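Long-range contact in Mypaa.01249.c (Mycobacterium paratuberculosis, PDB 3RD5), which probably acts as an oxidoreductase of the short-chain dehydrogenase/reductase family, its substrate not established: residues His142-Arg146 / Arg264-Ala268. Numbering follows the deposited sequence. Where two conformers were deposited one is given.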
loop_
_atom_site.group_PDB
_atom_site.type_symbol
_atom_site.label_atom_id
_atom_site.label_comp_id
_atom_site.label_asym_id
_atom_site.label_seq_id
_atom_site.Cartn_x
_atom_site.Cartn_y
_atom_site.Cartn_z
ATOM N N HIS A 142 -1.711 7.560 10.944
ATOM C CA HIS A 142 -1.609 6.358 11.783
ATOM C C HIS A 142 -1.416 6.666 13.261
ATOM O O HIS A 142 -1.787 5.834 14.095
ATOM C CB HIS A 142 -0.498 5.399 11.307
ATOM C CG HIS A 142 0.878 5.683 11.862
ATOM N ND1 HIS A 142 1.806 6.491 11.227
ATOM C CD2 HIS A 142 1.490 5.222 12.985
ATOM C CE1 HIS A 142 2.929 6.491 11.929
ATOM N NE2 HIS A 142 2.760 5.745 13.013
ATOM N N TRP A 143 -0.834 7.818 13.566
ATOM C CA TRP A 143 -0.404 8.109 14.954
ATOM C C TRP A 143 -1.535 8.018 15.981
ATOM O O TRP A 143 -1.371 7.353 17.003
ATOM C CB TRP A 143 0.355 9.439 14.994
ATOM C CG TRP A 143 1.787 9.361 14.565
ATOM C CD1 TRP A 143 2.301 9.526 13.316
ATOM C CD2 TRP A 143 2.930 9.111 15.433
ATOM N NE1 TRP A 143 3.688 9.362 13.332
ATOM C CE2 TRP A 143 4.077 9.124 14.620
ATOM C CE3 TRP A 143 3.070 8.938 16.815
ATOM C CZ2 TRP A 143 5.372 8.921 15.146
ATOM C CZ3 TRP A 143 4.379 8.736 17.325
ATOM C CH2 TRP A 143 5.473 8.734 16.486
ATOM N N PRO A 144 -2.704 8.634 15.726
ATOM C CA PRO A 144 -3.819 8.470 16.690
ATOM C C PRO A 144 -4.626 7.204 16.525
ATOM O O PRO A 144 -5.615 6.991 17.268
ATOM C CB PRO A 144 -4.712 9.674 16.416
ATOM C CG PRO A 144 -4.425 10.021 14.949
ATOM C CD PRO A 144 -2.947 9.751 14.789
ATOM N N GLY A 145 -4.270 6.387 15.537
ATOM C CA GLY A 145 -5.049 5.188 15.252
ATOM C C GLY A 145 -4.923 4.140 16.351
ATOM O O GLY A 145 -3.946 4.080 17.065
ATOM N N ARG A 146 -5.927 3.267 16.437
ATOM C CA ARG A 146 -5.898 2.115 17.346
ATOM C C ARG A 146 -6.614 0.981 16.642
ATOM O O ARG A 146 -7.638 1.182 15.993
ATOM C CB ARG A 146 -6.658 2.391 18.663
ATOM C CG ARG A 146 -6.284 3.599 19.433
ATOM C CD ARG A 146 -7.312 3.814 20.568
ATOM N NE ARG A 146 -6.881 4.883 21.463
ATOM C CZ ARG A 146 -6.000 4.750 22.458
ATOM N NH1 ARG A 146 -5.432 3.575 22.741
ATOM N NH2 ARG A 146 -5.691 5.818 23.190
ATOM N N ARG A 264 7.744 5.751 13.765
ATOM C CA ARG A 264 6.322 5.417 13.775
ATOM C C ARG A 264 5.828 5.351 15.242
ATOM O O ARG A 264 6.623 5.386 16.189
ATOM C CB ARG A 264 6.052 4.089 13.051
ATOM C CG ARG A 264 6.598 2.869 13.771
ATOM C CD ARG A 264 6.555 1.638 12.871
ATOM N NE ARG A 264 7.703 1.669 11.978
ATOM C CZ ARG A 264 8.029 0.689 11.120
ATOM N NH1 ARG A 264 7.257 -0.363 10.966
ATOM N NH2 ARG A 264 9.178 0.806 10.466
ATOM N N SER A 265 4.516 5.255 15.418
ATOM C CA SER A 265 3.918 5.307 16.735
ATOM C C SER A 265 4.252 4.079 17.593
ATOM O O SER A 265 4.631 3.012 17.089
ATOM C CB SER A 265 2.396 5.425 16.626
ATOM O OG SER A 265 1.825 4.175 16.232
ATOM N N ARG A 266 4.082 4.237 18.902
ATOM C CA ARG A 266 4.281 3.149 19.830
ATOM C C ARG A 266 3.333 1.992 19.499
ATOM O O ARG A 266 3.732 0.836 19.498
ATOM C CB ARG A 266 4.072 3.627 21.262
ATOM C CG ARG A 266 5.115 4.619 21.731
ATOM C CD ARG A 266 4.624 5.260 23.055
ATOM N NE ARG A 266 5.593 6.209 23.603
ATOM C CZ ARG A 266 5.297 7.268 24.360
ATOM N NH1 ARG A 266 4.029 7.570 24.670
ATOM N NH2 ARG A 266 6.282 8.049 24.807
ATOM N N ARG A 267 2.072 2.307 19.180
ATOM C CA ARG A 267 1.136 1.241 18.804
ATOM C C ARG A 267 1.531 0.517 17.524
ATOM O O ARG A 267 1.290 -0.673 17.369
ATOM C CB ARG A 267 -0.296 1.771 18.740
ATOM C CG ARG A 267 -0.824 2.045 20.117
ATOM C CD ARG A 267 -2.320 2.304 20.180
ATOM N NE ARG A 267 -2.699 3.568 19.585
ATOM C CZ ARG A 267 -2.748 4.752 20.204
ATOM N NH1 ARG A 267 -3.194 5.821 19.542
ATOM N NH2 ARG A 267 -2.392 4.902 21.480
ATOM N N ALA A 268 2.158 1.219 16.585
ATOM C CA ALA A 268 2.671 0.549 15.386
ATOM C C ALA A 268 3.836 -0.386 15.661
ATOM O O ALA A 268 4.132 -1.240 14.819
ATOM C CB ALA A 268 3.080 1.612 14.309
HETATM O O HOH W 1 -0.827 4.612 16.634
#
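Start with Arg267, which buries more surface here than any other residue. Its side chain reaches across to the type I turn His142-Gly145 and grips the carbonyl at the end of that turn: NE of Arg267 donates to Gly145 O at 2.9 Å and NH1 of Arg267 to the same oxygen at 3.1 Å, so one acceptor takes two protons from one edge of the guanidinium. Over a face of that group lies the guanidinium of Arg146, centres 4.0 Å apart and planes at 22°, a flat stack of like charges at the exposed border of the contact.

At the other end, Trp143 lays its indole against the backbone of Arg264 and Ser265. CB of Ser265 sits over the six-membered ring, 4.0 Å from its centroid, in a CH-pi contact, while Ser265 N donates to His142 NE2 at 3.0 Å. That imidazole is held from both nitrogens, since ND1 of His142 is hydrogen-bonded to the carbonyl of Ser139, and its NE2 must therefore be unprotonated as acceptor. Ser265 OG accepts from Ala268 N at 3.0 Å, an ST motif that opens the 3-10 turn, and meets a water at 2.7 Å from OG; the water donates to Trp143 O at 2.8 Å, bridging the segments.

Beneath, His142 and Ala268 rest on Leu173 and Leu170 of helix 161-185. The contact thus ties the loop after the central parallel strand 133-137 to the loop between the edge strand 259-261 and the C-terminal helix 271-285, in the Rossmann-type sheet of an SDR fold, where two strands separate 133-137 from 259-261.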